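Local structure of shikimate 5-dehydrogenase (Mycobacterium fortuitum subsp. fortuitum DSM 46621, 4XIJ) at residues Q30-L33 and A34-A38; E50-A53 and E54-P57; W227-P230 and L231-A234. The protein probably catalyses the NADP-dependent interconversion of 3-dehydroshikimate and shikimate, the fourth step of the pathway from erythrose 4-phosphate and phosphoenolpyruvate to chorismate. All blocks are in the same frame, centred on the assembly; numbering follows the deposited sequence. Where two conformers were deposited one is given.

Contact 1: Q30-L33 and A34-A38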
loop_
_atom_site.group_PDB
_atom_site.type_symbol
_atom_site.label_atom_id
_atom_site.label_comp_id
_atom_site.label_asym_id
_atom_site.label_seq_id
_atom_site.Cartn_x
_atom_site.Cartn_y
_atom_site.Cartn_z
ATOM N N GLN A 30 12.590 4.918 -8.759
ATOM C CA GLN A 30 12.764 6.349 -8.585
ATOM C C GLN A 30 12.865 6.746 -7.139
ATOM O O GLN A 30 13.736 7.553 -6.770
ATOM C CB GLN A 30 11.582 7.124 -9.230
ATOM C CG GLN A 30 11.507 7.068 -10.728
ATOM C CD GLN A 30 10.478 6.028 -11.165
ATOM O OE1 GLN A 30 10.602 4.833 -10.828
ATOM N NE2 GLN A 30 9.450 6.469 -11.921
ATOM N N LEU A 31 11.923 6.281 -6.327
ATOM C CA LEU A 31 11.913 6.692 -4.927
ATOM C C LEU A 31 13.110 6.128 -4.168
ATOM O O LEU A 31 13.708 6.830 -3.341
ATOM C CB LEU A 31 10.609 6.255 -4.257
ATOM C CG LEU A 31 9.361 7.008 -4.764
ATOM C CD1 LEU A 31 8.094 6.263 -4.337
ATOM C CD2 LEU A 31 9.312 8.413 -4.261
ATOM N N HIS A 32 13.501 4.897 -4.488
ATOM C CA HIS A 32 14.678 4.321 -3.842
ATOM C C HIS A 32 15.964 4.983 -4.295
ATOM O O HIS A 32 16.809 5.302 -3.453
ATOM C CB HIS A 32 14.761 2.801 -4.059
ATOM C CG HIS A 32 13.874 1.999 -3.135
ATOM N ND1 HIS A 32 14.363 1.316 -2.042
ATOM C CD2 HIS A 32 12.527 1.818 -3.118
ATOM C CE1 HIS A 32 13.361 0.744 -1.391
ATOM N NE2 HIS A 32 12.232 1.019 -2.038
ATOM N N LEU A 33 16.155 5.206 -5.593
ATOM C CA LEU A 33 17.425 5.872 -5.983
ATOM C C LEU A 33 17.487 7.298 -5.431
ATOM O O LEU A 33 18.574 7.736 -5.012
ATOM C CB LEU A 33 17.628 5.888 -7.507
ATOM C CG LEU A 33 17.923 4.488 -8.081
ATOM C CD1 LEU A 33 17.920 4.597 -9.632
ATOM C CD2 LEU A 33 19.237 3.891 -7.588
ATOM N N ALA A 34 16.367 8.020 -5.410
ATOM C CA ALA A 34 16.373 9.342 -4.783
ATOM C C ALA A 34 16.794 9.241 -3.318
ATOM O O ALA A 34 17.585 10.057 -2.831
ATOM C CB ALA A 34 15.009 9.978 -4.880
ATOM N N ALA A 35 16.296 8.230 -2.618
ATOM C CA ALA A 35 16.685 8.039 -1.230
ATOM C C ALA A 35 18.143 7.657 -1.058
ATOM O O ALA A 35 18.831 8.253 -0.226
ATOM C CB ALA A 35 15.805 6.957 -0.595
ATOM N N TYR A 36 18.623 6.715 -1.871
ATOM C CA TYR A 36 19.995 6.283 -1.702
ATOM C C TYR A 36 20.965 7.420 -1.972
ATOM O O TYR A 36 21.953 7.565 -1.254
ATOM C CB TYR A 36 20.354 5.098 -2.621
ATOM C CG TYR A 36 19.472 3.852 -2.462
ATOM C CD1 TYR A 36 18.636 3.645 -1.332
ATOM C CD2 TYR A 36 19.409 2.894 -3.497
ATOM C CE1 TYR A 36 17.813 2.498 -1.279
ATOM C CE2 TYR A 36 18.625 1.759 -3.416
ATOM C CZ TYR A 36 17.818 1.584 -2.320
ATOM O OH TYR A 36 17.010 0.492 -2.297
ATOM N N ARG A 37 20.675 8.251 -2.963
ATOM C CA ARG A 37 21.553 9.392 -3.244
ATOM C C ARG A 37 21.553 10.387 -2.055
ATOM O O ARG A 37 22.618 10.833 -1.617
ATOM C CB ARG A 37 21.086 10.063 -4.545
ATOM C CG ARG A 37 21.396 9.211 -5.740
ATOM C CD ARG A 37 20.641 9.630 -7.018
ATOM N NE ARG A 37 20.895 8.626 -8.041
ATOM C CZ ARG A 37 20.263 8.537 -9.210
ATOM N NH1 ARG A 37 19.330 9.418 -9.573
ATOM N NH2 ARG A 37 20.574 7.551 -10.057
ATOM N N ALA A 38 20.375 10.654 -1.479
ATOM C CA ALA A 38 20.281 11.534 -0.321
ATOM C C ALA A 38 20.994 10.964 0.925
ATOM O O ALA A 38 21.527 11.722 1.750
ATOM C CB ALA A 38 18.814 11.824 -0.012
#

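Contact 2: E50-A53 and E54-P57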
loop_
_atom_site.group_PDB
_atom_site.type_symbol
_atom_site.label_atom_id
_atom_site.label_comp_id
_atom_site.label_asym_id
_atom_site.label_seq_id
_atom_site.Cartn_x
_atom_site.Cartn_y
_atom_site.Cartn_z
ATOM N N GLU A 50 11.129 -7.801 -14.846
ATOM C CA GLU A 50 9.843 -8.392 -15.173
ATOM C C GLU A 50 9.839 -9.818 -14.628
ATOM O O GLU A 50 10.800 -10.585 -14.822
ATOM C CB GLU A 50 9.589 -8.368 -16.692
ATOM C CG GLU A 50 8.145 -8.718 -17.046
ATOM C CD GLU A 50 7.830 -8.648 -18.531
ATOM O OE1 GLU A 50 8.747 -8.347 -19.337
ATOM O OE2 GLU A 50 6.655 -8.940 -18.876
ATOM N N CYS A 51 8.777 -10.168 -13.906
ATOM C CA CYS A 51 8.753 -11.405 -13.113
ATOM C C CYS A 51 7.315 -11.818 -12.853
ATOM O O CYS A 51 6.546 -11.014 -12.321
ATOM C CB CYS A 51 9.459 -11.206 -11.763
ATOM S SG CYS A 51 9.765 -12.711 -10.877
ATOM N N THR A 52 6.933 -13.032 -13.269
ATOM C CA THR A 52 5.615 -13.580 -12.929
ATOM C C THR A 52 5.621 -14.154 -11.510
ATOM O O THR A 52 6.699 -14.278 -10.898
ATOM C CB THR A 52 5.213 -14.682 -13.898
ATOM O OG1 THR A 52 6.102 -15.788 -13.669
ATOM C CG2 THR A 52 5.269 -14.152 -15.364
ATOM N N ALA A 53 4.435 -14.483 -10.981
ATOM C CA ALA A 53 4.364 -15.153 -9.671
ATOM C C ALA A 53 5.167 -16.458 -9.689
ATOM O O ALA A 53 5.897 -16.795 -8.750
ATOM C CB ALA A 53 2.928 -15.434 -9.272
ATOM N N GLU A 54 5.025 -17.178 -10.788
ATOM C CA GLU A 54 5.656 -18.462 -10.935
ATOM C C GLU A 54 7.171 -18.340 -10.990
ATOM O O GLU A 54 7.891 -19.212 -10.461
ATOM C CB GLU A 54 5.085 -19.131 -12.176
ATOM C CG GLU A 54 3.599 -19.429 -11.927
ATOM C CD GLU A 54 2.552 -18.314 -12.283
ATOM O OE1 GLU A 54 2.841 -17.141 -12.645
ATOM O OE2 GLU A 54 1.354 -18.671 -12.194
ATOM N N GLN A 55 7.672 -17.261 -11.599
ATOM C CA GLN A 55 9.121 -17.078 -11.695
ATOM C C GLN A 55 9.790 -16.593 -10.419
ATOM O O GLN A 55 11.003 -16.747 -10.257
ATOM C CB GLN A 55 9.445 -16.047 -12.786
ATOM C CG GLN A 55 9.101 -16.555 -14.215
ATOM C CD GLN A 55 9.212 -15.451 -15.239
ATOM O OE1 GLN A 55 8.932 -14.287 -14.944
ATOM N NE2 GLN A 55 9.602 -15.804 -16.442
ATOM N N LEU A 56 9.024 -15.955 -9.531
ATOM C CA LEU A 56 9.666 -15.248 -8.427
ATOM C C LEU A 56 10.528 -16.118 -7.486
ATOM O O LEU A 56 11.650 -15.717 -7.186
ATOM C CB LEU A 56 8.606 -14.447 -7.661
ATOM C CG LEU A 56 9.081 -13.603 -6.472
ATOM C CD1 LEU A 56 8.145 -12.364 -6.308
ATOM C CD2 LEU A 56 9.144 -14.412 -5.136
ATOM N N PRO A 57 10.044 -17.281 -7.031
ATOM C CA PRO A 57 10.892 -18.027 -6.099
ATOM C C PRO A 57 12.254 -18.397 -6.708
ATOM O O PRO A 57 13.308 -18.243 -6.042
ATOM C CB PRO A 57 10.011 -19.256 -5.746
ATOM C CG PRO A 57 8.589 -18.754 -5.964
ATOM C CD PRO A 57 8.702 -17.908 -7.192
HETATM O O HOH W 1 1.906 -14.656 -12.462
#

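Contact 3: W227-P230 and L231-A234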
loop_
_atom_site.group_PDB
_atom_site.type_symbol
_atom_site.label_atom_id
_atom_site.label_comp_id
_atom_site.label_asym_id
_atom_site.label_seq_id
_atom_site.Cartn_x
_atom_site.Cartn_y
_atom_site.Cartn_z
ATOM N N TRP A 227 -5.607 14.612 -10.878
ATOM C CA TRP A 227 -5.959 15.081 -9.534
ATOM C C TRP A 227 -6.370 16.543 -9.635
ATOM O O TRP A 227 -5.710 17.300 -10.315
ATOM C CB TRP A 227 -4.779 14.923 -8.567
ATOM C CG TRP A 227 -5.177 15.151 -7.143
ATOM C CD1 TRP A 227 -4.946 16.266 -6.391
ATOM C CD2 TRP A 227 -5.926 14.263 -6.326
ATOM N NE1 TRP A 227 -5.484 16.113 -5.138
ATOM C CE2 TRP A 227 -6.097 14.886 -5.076
ATOM C CE3 TRP A 227 -6.461 12.986 -6.527
ATOM C CZ2 TRP A 227 -6.777 14.263 -4.018
ATOM C CZ3 TRP A 227 -7.149 12.382 -5.491
ATOM C CH2 TRP A 227 -7.296 13.021 -4.254
ATOM N N PRO A 228 -7.427 16.958 -8.936
ATOM C CA PRO A 228 -8.273 16.138 -8.046
ATOM C C PRO A 228 -9.280 15.303 -8.814
ATOM O O PRO A 228 -9.869 15.744 -9.816
ATOM C CB PRO A 228 -9.002 17.187 -7.196
ATOM C CG PRO A 228 -9.061 18.436 -8.125
ATOM C CD PRO A 228 -7.760 18.398 -8.891
ATOM N N THR A 229 -9.476 14.078 -8.357
ATOM C CA THR A 229 -10.529 13.227 -8.893
ATOM C C THR A 229 -11.918 13.810 -8.607
ATOM O O THR A 229 -12.083 14.684 -7.723
ATOM C CB THR A 229 -10.445 11.839 -8.253
ATOM O OG1 THR A 229 -10.566 12.002 -6.834
ATOM C CG2 THR A 229 -9.107 11.142 -8.603
ATOM N N PRO A 230 -12.946 13.322 -9.332
ATOM C CA PRO A 230 -14.317 13.723 -8.965
ATOM C C PRO A 230 -14.650 13.481 -7.493
ATOM O O PRO A 230 -15.285 14.349 -6.832
ATOM C CB PRO A 230 -15.192 12.846 -9.881
ATOM C CG PRO A 230 -14.363 12.766 -11.122
ATOM C CD PRO A 230 -12.910 12.620 -10.625
ATOM N N LEU A 231 -14.225 12.333 -6.974
ATOM C CA LEU A 231 -14.410 12.042 -5.553
ATOM C C LEU A 231 -13.753 13.126 -4.675
ATOM O O LEU A 231 -14.397 13.697 -3.774
ATOM C CB LEU A 231 -13.812 10.666 -5.236
ATOM C CG LEU A 231 -13.793 10.262 -3.753
ATOM C CD1 LEU A 231 -15.213 10.301 -3.127
ATOM C CD2 LEU A 231 -13.181 8.849 -3.635
ATOM N N ALA A 232 -12.487 13.442 -4.959
ATOM C CA ALA A 232 -11.785 14.450 -4.160
ATOM C C ALA A 232 -12.471 15.788 -4.247
ATOM O O ALA A 232 -12.527 16.516 -3.256
ATOM C CB ALA A 232 -10.356 14.572 -4.625
ATOM N N GLN A 233 -12.943 16.135 -5.446
ATOM C CA GLN A 233 -13.579 17.431 -5.620
ATOM C C GLN A 233 -14.841 17.542 -4.770
ATOM O O GLN A 233 -15.121 18.571 -4.156
ATOM C CB GLN A 233 -13.923 17.671 -7.082
ATOM C CG GLN A 233 -12.704 17.904 -7.946
ATOM C CD GLN A 233 -13.113 18.023 -9.413
ATOM O OE1 GLN A 233 -13.925 18.898 -9.781
ATOM N NE2 GLN A 233 -12.609 17.129 -10.241
ATOM N N ALA A 234 -15.612 16.477 -4.749
ATOM C CA ALA A 234 -16.829 16.489 -3.951
ATOM C C ALA A 234 -16.525 16.588 -2.464
ATOM O O ALA A 234 -17.174 17.347 -1.741
ATOM C CB ALA A 234 -17.651 15.257 -4.230
#

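Contact 1: Q30-L33 and A34-A38
Two flat groups meet here, the imidazole of H32 and the phenol of Y36, one turn apart on helix 28-38. The hydroxyl of Y36 comes to the edge of the imidazole, near its plane, and ND1 of H32 is hydrogen-bonded to OH of Y36 at 2.8 Å. The two ring planes stand at 76° in an oblique pair. One face of the phenol carries the backbone oxygen O of H32, 3.1 Å above the plane and offset toward the rim, while CB of H32 makes an off-centre CH-pi contact with the ring. CD2 of L33 also approaches this ring obliquely, 4.2 Å from CD2 of Y36. In Y36, chi1 of -57° sets CG beside its own N and swings the phenol back along the helix to H32.

A third flat group, the guanidinium of R37, has CB of L33 over its centre, 4.1 Å above the plane; the extended chain from CG to NE brings it there. The helix's own i to i+4 bonds link the same residues, such as Y36 N to H32 O at 2.8 Å.

Beyond the contact, H32 rests on Y46 and F260 and its NE2 bonds to Q256 OE1 on helix 246-261. Both imidazole nitrogens are therefore engaged, which fixes the ring's rotation, and the amide oxygen, able only to accept, implies that NE2 probably carries a proton.

Contact 2: E50-A53 and E54-P57
E54 reaches back to T52 and A53 across the turn that leads from strand 45-50 into helix 56-61. Its chain bends at chi2 (88°), which folds the carboxylate back over A53. In this conformer, one of two, OE1 of E54 takes a hydrogen bond from a water at 2.7 Å, and the same water accepts from N of A53, so the bridge ties side chain to backbone for at least part of the time.

Q55 comes next and does most of the polar work. Its N donates to OG1 of T52 at 3.0 Å, and its OE1 answers by accepting from N of T52 at 2.9 Å. That second bond is nearly straight, 168° at the hydrogen, although the donor is tilted from the carbonyl plane of the amide. The reciprocal exchange is that of a capping box, with glutamine where glutamate is commonly found. T52 can play its half because chi1 of 68° holds OG1 between its own N and carbonyl carbon, turned to the start of the helical turn. The Q55 chain, extended beyond CG, crosses the threonine obliquely, and its CG lies only 3.1 Å from OG1 of T52.

At L56 the backbone N makes weak bonds to O of T52 and of A53. CA of L56 sits 3.5 Å from SG of C51, and farther out the two residues share L19 of strand 15-20 as a neighbour. P57 has no N-H to give; its CD instead abuts O of A53 at 3.4 Å, and its ring leans on F83 of helix 77-83.

Contact 3: W227-P230 and L231-A234
Q233 folds back over P228 and T229 at the start of helix 230-237, where T229 is the N-cap. The helix is the crossover between parallel strands 218-221 and 241-243 of the Rossmann-type sheet. CB of Q233 lies 3.6 Å from O of T229 and as near to O of P230. CG meets the T229 oxygen too and packs 3.7 Å from CG of P228, the two side chains crossing at about a right angle. Beyond it the chain runs extended (chi2 175°), which carries CD past the T229 carbonyl. At the tip, NE2 of Q233 donates to O of P228 at 3.1 Å, from above the carbonyl plane and away from its lone pairs. The backbone N of Q233 meanwhile bonds to O of T229 at 2.8 Å, so side chain and main chain of one residue grip successive carbonyls.

W227 precedes the cis peptide of P228, and its indole presents a face to CB of A232, which sits 3.5 Å from CH2. CB of P228 adds to the same apolar patch, and A242 of strand 241-243 touches both W227 and A232.

In T229, chi1 of 58° turns the hydroxyl in toward the first turn, where it makes the cap. It also bonds to OD2 of D221, and across the turn OG1 of T229 accepts from N of A232 at 3.0 Å, with 161° at the hydrogen.

In the fold
From the N terminus the chain meets the contacts in series; none nests in or crosses another, and each is confined to one turn or helix. Contact 1 lies on helix 28-38, the crossover between strands 15-20 and 45-50, and turns one side to helix 246-261 late in the chain. Contact 2 closes the turn by which strand 45-50, at the edge of the mixed sheet, passes into helix 56-61; its centre is about 25 Å from that of contact 1. Contact 3 lies beside the parallel sheet, at the start of the helix that joins strands 218-221 and 241-243. Contacts 2 and 3 lie on opposite sides of the chain's centre, about 36 Å apart between their own centres.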